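Side-chain contacts in fibronectin type-III domain-containing protein (Caldanaerobacter subterraneus subsp. tengcongensis, PDB 7JGU), which is of unknown function but comprises a fibronectin type III domain, from a longer and probably exported protein of a thermophilic bacterium: residues L22-S27 with Y35-V40; K46-T51 with Y56-L61. All coordinates share one frame; numbering follows the deposited sequence. Where two conformers were deposited one is given.

Contact 1. Residues L22-S27 with Y35-V40; sequences LLLTWS and YEIYLV. Unlike the reference sequence in segment 22-27: Leu23 (reference Arg), Thr25 (reference Arg).
Leu24 lies across from Ile37, with CA atoms 9.2 Å apart, and Trp26 across from Tyr35, a spacing that places residues 22-27 and 35-40 in separate facing sheets, bridged mainly by side chains. The aromatic pair carries most of the contact. Trp26 meets Tyr35 edge to face: its NE1 stands 3.2 Å above the plane of the Tyr35 ring, over its centre, so that NE1 lies 3.4 Å from CG of Tyr35. The five-membered ring and the phenol have centroids 4.2 Å apart and planes turned by 53°. CG of Trp26 lies between its own backbone N and carbonyl carbon (chi1 54°), which swings the indole into the interior. Such a buried tryptophan beside the second strand, facing a tyrosine of the third, is a familiar core element of the fibronectin type III beta-sandwich. The six-membered side of the indole runs on to Ile37, where CH2 of Trp26 comes 3.9 Å from CD1 of Ile37. With a serine in place of Tyr35, the NE1 edge of the indole would probably lose the flat surface it rests on, and the weak hydrogen bond from Thr29 N to the hydroxyl would go. Farther along, Leu24 and Ile37 reach toward each other tip to tip, CD2 of Leu24 to CG2 of Ile37 at 3.6 Å, with Phe69 of strand 66-75 beside the leucine.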
ATOM      1  N   LEU A  22      -8.841   2.565  -5.019  1.00 12.48           N
ATOM      2  CA  LEU A  22      -7.842   3.509  -4.540  1.00 11.98           C
ATOM      3  C   LEU A  22      -6.511   3.189  -5.199  1.00 12.14           C
ATOM      4  O   LEU A  22      -6.209   2.020  -5.465  1.00 14.29           O
ATOM      5  CB  LEU A  22      -7.687   3.438  -3.017  1.00 12.68           C
ATOM      6  CG  LEU A  22      -8.886   3.993  -2.239  1.00 14.04           C
ATOM      7  CD1 LEU A  22      -8.765   3.638  -0.754  1.00 15.68           C
ATOM      8  CD2 LEU A  22      -9.011   5.491  -2.437  1.00 15.52           C
ATOM      9  N   LEU A  23      -5.717   4.228  -5.446  1.00 11.81           N
ATOM     10  CA  LEU A  23      -4.397   4.089  -6.047  1.00 11.26           C
ATOM     11  C   LEU A  23      -3.353   4.323  -4.977  1.00 12.19           C
ATOM     12  O   LEU A  23      -3.272   5.407  -4.401  1.00 14.80           O
ATOM     13  CB  LEU A  23      -4.232   5.077  -7.188  1.00 14.12           C
ATOM     14  CG  LEU A  23      -2.841   5.087  -7.823  1.00 16.48           C
ATOM     15  CD1 LEU A  23      -2.455   3.728  -8.366  1.00 18.23           C
ATOM     16  CD2 LEU A  23      -2.798   6.097  -8.950  1.00 19.42           C
ATOM     17  N   LEU A  24      -2.609   3.295  -4.673  1.00 10.47           N
ATOM     18  CA  LEU A  24      -1.497   3.406  -3.740  1.00 10.45           C
ATOM     19  C   LEU A  24      -0.218   3.685  -4.512  1.00 10.36           C
ATOM     20  O   LEU A  24       0.027   3.081  -5.549  1.00 10.62           O
ATOM     21  CB  LEU A  24      -1.325   2.077  -3.002  1.00 10.37           C
ATOM     22  CG  LEU A  24      -2.285   1.813  -1.850  1.00 12.83           C
ATOM     23  CD1 LEU A  24      -3.742   1.988  -2.247  1.00 15.05           C
ATOM     24  CD2 LEU A  24      -2.045   0.434  -1.274  1.00 14.38           C
ATOM     25  N   THR A  25       0.607   4.577  -3.985  0.51 10.74           N
ATOM     26  CA  THR A  25       1.895   4.837  -4.602  0.51 10.81           C
ATOM     27  C   THR A  25       2.923   5.099  -3.517  0.51  8.07           C
ATOM     28  O   THR A  25       2.592   5.478  -2.390  0.51  8.38           O
ATOM     29  CB  THR A  25       1.851   6.008  -5.581  0.51 13.95           C
ATOM     30  OG1 THR A  25       3.038   5.981  -6.378  0.51 16.62           O
ATOM     31  CG2 THR A  25       1.798   7.316  -4.844  0.51 13.97           C
ATOM     32  N   TRP A  26       4.182   4.883  -3.866  1.00 10.16           N
ATOM     33  CA  TRP A  26       5.266   5.039  -2.909  1.00 10.89           C
ATOM     34  C   TRP A  26       6.556   5.293  -3.677  1.00 12.21           C
ATOM     35  O   TRP A  26       6.637   5.114  -4.891  1.00 13.52           O
ATOM     36  CB  TRP A  26       5.399   3.808  -1.985  1.00 11.05           C
ATOM     37  CG  TRP A  26       5.525   2.537  -2.748  1.00 10.48           C
ATOM     38  CD1 TRP A  26       6.674   1.958  -3.197  1.00 11.05           C
ATOM     39  CD2 TRP A  26       4.457   1.687  -3.192  1.00  9.85           C
ATOM     40  NE1 TRP A  26       6.390   0.829  -3.887  1.00 11.98           N
ATOM     41  CE2 TRP A  26       5.042   0.618  -3.888  1.00 11.04           C
ATOM     42  CE3 TRP A  26       3.069   1.734  -3.067  1.00 10.68           C
ATOM     43  CZ2 TRP A  26       4.303  -0.388  -4.469  1.00 12.03           C
ATOM     44  CZ3 TRP A  26       2.338   0.725  -3.629  1.00 11.56           C
ATOM     45  CH2 TRP A  26       2.948  -0.311  -4.338  1.00 12.01           C
ATOM     46  N   SER A  27       7.584   5.672  -2.934  0.66 12.91           N
ATOM     47  CA  SER A  27       8.847   6.006  -3.572  0.66 14.85           C
ATOM     48  C   SER A  27       9.662   4.753  -3.882  0.66 11.62           C
ATOM     49  O   SER A  27       9.529   3.717  -3.244  0.66 12.25           O
ATOM     50  CB  SER A  27       9.664   6.909  -2.660  0.66 22.04           C
ATOM     51  OG  SER A  27      10.065   6.190  -1.508  0.66 25.33           O
ATOM     52  N   TYR A  35       7.549  -5.161  -3.220  1.00 11.19           N
ATOM     53  CA  TYR A  35       6.786  -4.530  -2.164  1.00 11.35           C
ATOM     54  C   TYR A  35       5.553  -5.376  -1.899  1.00 11.57           C
ATOM     55  O   TYR A  35       5.023  -6.008  -2.815  1.00 12.74           O
ATOM     56  CB  TYR A  35       6.357  -3.119  -2.575  1.00 11.74           C
ATOM     57  CG  TYR A  35       7.495  -2.242  -3.004  1.00 11.59           C
ATOM     58  CD1 TYR A  35       7.930  -2.231  -4.319  1.00 11.98           C
ATOM     59  CD2 TYR A  35       8.164  -1.454  -2.095  1.00 11.56           C
ATOM     60  CE1 TYR A  35       9.004  -1.432  -4.721  1.00 12.21           C
ATOM     61  CE2 TYR A  35       9.230  -0.652  -2.487  1.00 11.84           C
ATOM     62  CZ  TYR A  35       9.647  -0.649  -3.794  1.00 12.09           C
ATOM     63  OH  TYR A  35      10.711   0.145  -4.188  1.00 14.24           O
ATOM     64  N   GLU A  36       5.107  -5.370  -0.650  0.55 10.68           N
ATOM     65  CA  GLU A  36       3.915  -6.105  -0.261  0.55  9.65           C
ATOM     66  C   GLU A  36       2.970  -5.174   0.473  0.55  9.91           C
ATOM     67  O   GLU A  36       3.396  -4.401   1.331  0.55 10.13           O
ATOM     68  CB  GLU A  36       4.261  -7.309   0.615  0.55 13.27           C
ATOM     69  CG  GLU A  36       3.167  -8.352   0.706  0.55 13.67           C
ATOM     70  CD  GLU A  36       3.654  -9.710   1.154  0.55 16.45           C
ATOM     71  OE1 GLU A  36       4.883  -9.927   1.255  0.55 17.22           O
ATOM     72  OE2 GLU A  36       2.795 -10.573   1.411  0.55 19.25           O
ATOM     73  N   ILE A  37       1.701  -5.238   0.107  1.00 11.01           N
ATOM     74  CA  ILE A  37       0.663  -4.372   0.624  1.00 11.10           C
ATOM     75  C   ILE A  37      -0.332  -5.191   1.414  1.00 10.43           C
ATOM     76  O   ILE A  37      -0.775  -6.252   0.966  1.00 11.15           O
ATOM     77  CB  ILE A  37      -0.072  -3.706  -0.556  1.00 13.65           C
ATOM     78  CG1 ILE A  37       0.907  -2.983  -1.475  1.00 17.95           C
ATOM     79  CG2 ILE A  37      -1.197  -2.821  -0.047  1.00 16.04           C
ATOM     80  CD1 ILE A  37       0.305  -2.703  -2.845  1.00 19.69           C
ATOM     81  N   TYR A  38      -0.750  -4.630   2.539  1.00 10.73           N
ATOM     82  CA  TYR A  38      -1.745  -5.212   3.425  1.00 10.67           C
ATOM     83  C   TYR A  38      -2.843  -4.196   3.692  1.00 11.97           C
ATOM     84  O   TYR A  38      -2.597  -2.995   3.743  1.00 12.38           O
ATOM     85  CB  TYR A  38      -1.117  -5.594   4.764  1.00 12.48           C
ATOM     86  CG  TYR A  38       0.001  -6.596   4.626  1.00 13.38           C
ATOM     87  CD1 TYR A  38       1.277  -6.183   4.283  1.00 14.73           C
ATOM     88  CD2 TYR A  38      -0.224  -7.945   4.830  1.00 14.42           C
ATOM     89  CE1 TYR A  38       2.299  -7.093   4.143  1.00 18.65           C
ATOM     90  CE2 TYR A  38       0.804  -8.874   4.702  1.00 16.65           C
ATOM     91  CZ  TYR A  38       2.062  -8.434   4.356  1.00 19.12           C
ATOM     92  OH  TYR A  38       3.100  -9.322   4.236  1.00 24.14           O
ATOM     93  N   LEU A  39      -4.049  -4.702   3.897  1.00 11.67           N
ATOM     94  CA  LEU A  39      -5.159  -3.925   4.408  1.00 12.64           C
ATOM     95  C   LEU A  39      -5.146  -3.994   5.926  1.00 12.07           C
ATOM     96  O   LEU A  39      -5.033  -5.074   6.507  1.00 14.16           O
ATOM     97  CB  LEU A  39      -6.461  -4.526   3.888  1.00 14.66           C
ATOM     98  CG  LEU A  39      -7.722  -3.862   4.414  1.00 17.54           C
ATOM     99  CD1 LEU A  39      -7.829  -2.466   3.860  1.00 19.27           C
ATOM    100  CD2 LEU A  39      -8.950  -4.674   4.050  1.00 21.84           C
ATOM    101  N   VAL A  40      -5.271  -2.851   6.571  1.00 12.21           N
ATOM    102  CA  VAL A  40      -5.398  -2.790   8.020  1.00 14.46           C
ATOM    103  C   VAL A  40      -6.890  -2.909   8.317  1.00 17.62           C
ATOM    104  O   VAL A  40      -7.666  -2.003   8.015  1.00 22.15           O
ATOM    105  CB  VAL A  40      -4.795  -1.495   8.573  1.00 16.59           C
ATOM    106  CG1 VAL A  40      -4.821  -1.505  10.077  1.00 20.29           C
ATOM    107  CG2 VAL A  40      -3.375  -1.322   8.061  1.00 17.85           C
TER

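Contact 2. Residues K46-T51 with Y56-L61; sequences KFIAST and YYVTNL
Tyr56 opens the contact by laying one face of its ring against the methyl of Ala49. The ring gets there because its CG is anti to the backbone N (chi1 -165°), a setting that sends the phenol from strand 55-58 across to strand 44-51. The methyl sits toward the hydroxyl end of the face, and the fit is tight: CB of Ala49 is only 3.2 Å from CZ of Tyr56. OH, CE1 and CE2 of Tyr56 all lie a little farther from the same CB. At the other end of the ring, CD1 of Tyr56 is 4.2 Å from CB of Thr51, which approaches obliquely and more loosely. The hydroxyl of Thr51 is engaged elsewhere, with OG1 hydrogen-bonded to the backbone N of Lys53. From the domain interior, Ile37 packs on the Tyr56 ring, and Trp26 touches the tyrosine side chain at its CB.

The two strands are edge strands of different sheets of the fibronectin type III sandwich. They run roughly antiparallel at 150°, with axes 8.8 Å apart at their closest. Strand 44-51 carries a classic beta bulge here, Ile48 and Ala49 both facing Ile37, and the bulge lets these two consecutive residues turn their side chains toward the opposing sheet. Val58 comes next and takes up the first of them: its CG2 lies 4.2 Å from CG2 of Ile48, in one of the two conformers of that isoleucine. Val58 packs as well on Leu24 and Phe69.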
ATOM      1  N   LYS A  46      -4.093  -7.761   6.605  0.56 12.62           N
ATOM      2  CA  LYS A  46      -4.588  -8.777   5.690  0.56 12.88           C
ATOM      3  C   LYS A  46      -3.955  -8.553   4.324  0.56 12.41           C
ATOM      4  O   LYS A  46      -4.037  -7.462   3.767  0.56 11.77           O
ATOM      5  CB  LYS A  46      -6.115  -8.715   5.612  0.56 17.39           C
ATOM      6  CG  LYS A  46      -6.779  -8.909   6.976  0.56 22.62           C
ATOM      7  CD  LYS A  46      -8.295  -8.920   6.910  0.56 27.63           C
ATOM      8  CE  LYS A  46      -8.888  -9.182   8.288  0.56 31.26           C
ATOM      9  NZ  LYS A  46     -10.374  -9.068   8.316  0.56 34.64           N
ATOM     10  N   PHE A  47      -3.307  -9.579   3.796  1.00 13.11           N
ATOM     11  CA  PHE A  47      -2.597  -9.456   2.538  1.00 12.42           C
ATOM     12  C   PHE A  47      -3.499  -8.988   1.413  1.00 12.45           C
ATOM     13  O   PHE A  47      -4.606  -9.498   1.233  1.00 14.79           O
ATOM     14  CB  PHE A  47      -2.015 -10.821   2.160  1.00 14.23           C
ATOM     15  CG  PHE A  47      -1.448 -10.858   0.778  1.00 14.14           C
ATOM     16  CD1 PHE A  47      -0.169 -10.365   0.532  1.00 15.93           C
ATOM     17  CD2 PHE A  47      -2.188 -11.342  -0.297  1.00 16.66           C
ATOM     18  CE1 PHE A  47       0.364 -10.390  -0.744  1.00 14.99           C
ATOM     19  CE2 PHE A  47      -1.672 -11.343  -1.572  1.00 16.78           C
ATOM     20  CZ  PHE A  47      -0.392 -10.884  -1.800  1.00 16.78           C
ATOM     21  N   ILE A  48      -2.998  -8.042   0.627  0.67 11.36           N
ATOM     22  CA  ILE A  48      -3.655  -7.561  -0.579  0.67 12.04           C
ATOM     23  C   ILE A  48      -2.902  -7.967  -1.848  0.67 12.37           C
ATOM     24  O   ILE A  48      -3.483  -8.550  -2.763  0.67 12.96           O
ATOM     25  CB  ILE A  48      -3.874  -6.031  -0.532  0.67 13.69           C
ATOM     26  CG1 ILE A  48      -4.852  -5.668   0.586  0.67 16.73           C
ATOM     27  CG2 ILE A  48      -4.384  -5.544  -1.878  0.67 17.66           C
ATOM     28  CD1 ILE A  48      -6.303  -6.039   0.308  0.67 19.75           C
ATOM     29  N   ALA A  49      -1.607  -7.647  -1.929  1.00 10.79           N
ATOM     30  CA  ALA A  49      -0.884  -7.863  -3.170  1.00 11.80           C
ATOM     31  C   ALA A  49       0.606  -7.700  -2.938  1.00 11.39           C
ATOM     32  O   ALA A  49       1.033  -7.071  -1.967  1.00 12.00           O
ATOM     33  CB  ALA A  49      -1.313  -6.895  -4.265  1.00 12.72           C
ATOM     34  N   SER A  50       1.388  -8.264  -3.861  1.00 12.21           N
ATOM     35  CA  SER A  50       2.819  -8.014  -3.977  1.00 12.51           C
ATOM     36  C   SER A  50       3.090  -7.434  -5.357  1.00 12.39           C
ATOM     37  O   SER A  50       2.464  -7.833  -6.334  1.00 14.93           O
ATOM     38  CB  SER A  50       3.627  -9.309  -3.828  1.00 13.68           C
ATOM     39  OG  SER A  50       3.401  -9.897  -2.563  1.00 16.52           O
ATOM     40  N   THR A  51       4.053  -6.518  -5.456  1.00 11.38           N
ATOM     41  CA  THR A  51       4.365  -5.912  -6.742  1.00 13.00           C
ATOM     42  C   THR A  51       5.811  -5.476  -6.766  1.00 12.74           C
ATOM     43  O   THR A  51       6.389  -5.173  -5.728  1.00 13.28           O
ATOM     44  CB  THR A  51       3.448  -4.723  -7.037  1.00 14.60           C
ATOM     45  OG1 THR A  51       3.720  -4.197  -8.343  1.00 17.36           O
ATOM     46  CG2 THR A  51       3.628  -3.630  -6.047  1.00 15.92           C
ATOM     47  N   TYR A  56      -0.065   0.708  -7.113  1.00 11.31           N
ATOM     48  CA  TYR A  56      -0.957  -0.446  -7.183  1.00 11.45           C
ATOM     49  C   TYR A  56      -2.391   0.019  -7.004  1.00 11.16           C
ATOM     50  O   TYR A  56      -2.677   0.769  -6.076  1.00 11.74           O
ATOM     51  CB  TYR A  56      -0.605  -1.479  -6.087  1.00 12.99           C
ATOM     52  CG  TYR A  56      -1.238  -2.826  -6.333  1.00 13.58           C
ATOM     53  CD1 TYR A  56      -0.599  -3.777  -7.131  1.00 14.85           C
ATOM     54  CD2 TYR A  56      -2.470  -3.154  -5.800  1.00 15.23           C
ATOM     55  CE1 TYR A  56      -1.159  -5.004  -7.383  1.00 16.48           C
ATOM     56  CE2 TYR A  56      -3.058  -4.390  -6.072  1.00 15.00           C
ATOM     57  CZ  TYR A  56      -2.393  -5.303  -6.870  1.00 15.05           C
ATOM     58  OH  TYR A  56      -2.965  -6.521  -7.132  1.00 17.28           O
ATOM     59  N   TYR A  57      -3.275  -0.444  -7.876  1.00 11.54           N
ATOM     60  CA  TYR A  57      -4.697  -0.152  -7.765  1.00 11.53           C
ATOM     61  C   TYR A  57      -5.377  -1.212  -6.917  1.00 12.44           C
ATOM     62  O   TYR A  57      -5.330  -2.396  -7.248  1.00 14.32           O
ATOM     63  CB  TYR A  57      -5.347  -0.149  -9.146  1.00 13.93           C
ATOM     64  CG  TYR A  57      -5.050   1.052  -9.979  1.00 13.41           C
ATOM     65  CD1 TYR A  57      -5.829   2.195  -9.888  1.00 16.21           C
ATOM     66  CD2 TYR A  57      -3.998   1.048 -10.872  1.00 16.68           C
ATOM     67  CE1 TYR A  57      -5.568   3.298 -10.666  1.00 17.22           C
ATOM     68  CE2 TYR A  57      -3.725   2.136 -11.656  1.00 17.75           C
ATOM     69  CZ  TYR A  57      -4.519   3.264 -11.549  1.00 16.06           C
ATOM     70  OH  TYR A  57      -4.263   4.361 -12.325  1.00 19.13           O
ATOM     71  N   VAL A  58      -5.957  -0.798  -5.800  1.00 12.12           N
ATOM     72  CA  VAL A  58      -6.748  -1.688  -4.962  1.00 12.67           C
ATOM     73  C   VAL A  58      -8.196  -1.513  -5.369  1.00 13.77           C
ATOM     74  O   VAL A  58      -8.750  -0.415  -5.276  1.00 14.69           O
ATOM     75  CB  VAL A  58      -6.532  -1.414  -3.466  1.00 13.15           C
ATOM     76  CG1 VAL A  58      -7.385  -2.338  -2.623  1.00 14.21           C
ATOM     77  CG2 VAL A  58      -5.053  -1.548  -3.121  1.00 14.83           C
ATOM     78  N   THR A  59      -8.795  -2.593  -5.826  1.00 14.77           N
ATOM     79  CA  THR A  59     -10.103  -2.547  -6.450  1.00 17.52           C
ATOM     80  C   THR A  59     -11.136  -3.229  -5.566  1.00 18.20           C
ATOM     81  O   THR A  59     -10.817  -3.818  -4.529  1.00 19.27           O
ATOM     82  CB  THR A  59     -10.070  -3.263  -7.804  1.00 21.18           C
ATOM     83  OG1 THR A  59      -9.669  -4.623  -7.590  1.00 24.33           O
ATOM     84  CG2 THR A  59      -9.107  -2.590  -8.753  1.00 21.55           C
ATOM     85  N   ASN A  60     -12.390  -3.129  -6.001  1.00 19.46           N
ATOM     86  CA  ASN A  60     -13.524  -3.768  -5.333  1.00 23.55           C
ATOM     87  C   ASN A  60     -13.659  -3.318  -3.883  1.00 21.57           C
ATOM     88  O   ASN A  60     -14.019  -4.098  -2.997  1.00 25.55           O
ATOM     89  CB  ASN A  60     -13.463  -5.287  -5.473  1.00 29.79           C
ATOM     90  CG  ASN A  60     -13.566  -5.726  -6.919  1.00 38.37           C
ATOM     91  OD1 ASN A  60     -14.310  -5.133  -7.702  1.00 43.03           O
ATOM     92  ND2 ASN A  60     -12.811  -6.749  -7.286  1.00 41.98           N
ATOM     93  N   LEU A  61     -13.421  -2.038  -3.653  1.00 17.48           N
ATOM     94  CA  LEU A  61     -13.626  -1.420  -2.355  1.00 16.76           C
ATOM     95  C   LEU A  61     -15.052  -0.902  -2.229  1.00 18.12           C
ATOM     96  O   LEU A  61     -15.770  -0.742  -3.219  1.00 21.01           O
ATOM     97  CB  LEU A  61     -12.632  -0.269  -2.168  1.00 17.02           C
ATOM     98  CG  LEU A  61     -11.163  -0.699  -2.182  1.00 16.90           C
ATOM     99  CD1 LEU A  61     -10.284   0.521  -2.045  1.00 18.71           C
ATOM    100  CD2 LEU A  61     -10.859  -1.713  -1.099  1.00 19.06           C
TER

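Contacts 1 and 2 are two bridges across one sandwich, their centres 7 Å apart, and both draw on the same pair of sheets. In one sheet, strands 34-41 and 44-51 are hydrogen-bonded neighbours: Leu39 N lies 2.8 Å from Lys46 O, and Tyr35 N lies 2.8 Å from Thr51 O, both probable hydrogen bonds. In the other, the backbones of Leu24 and Tyr56 are bonded to each other. Side chains also pass between the contacts, since Trp26 touches both Thr51 and Tyr56. Contact 1 fills the centre of the domain, whereas contact 2 closes the interior where the two edge strands face each other.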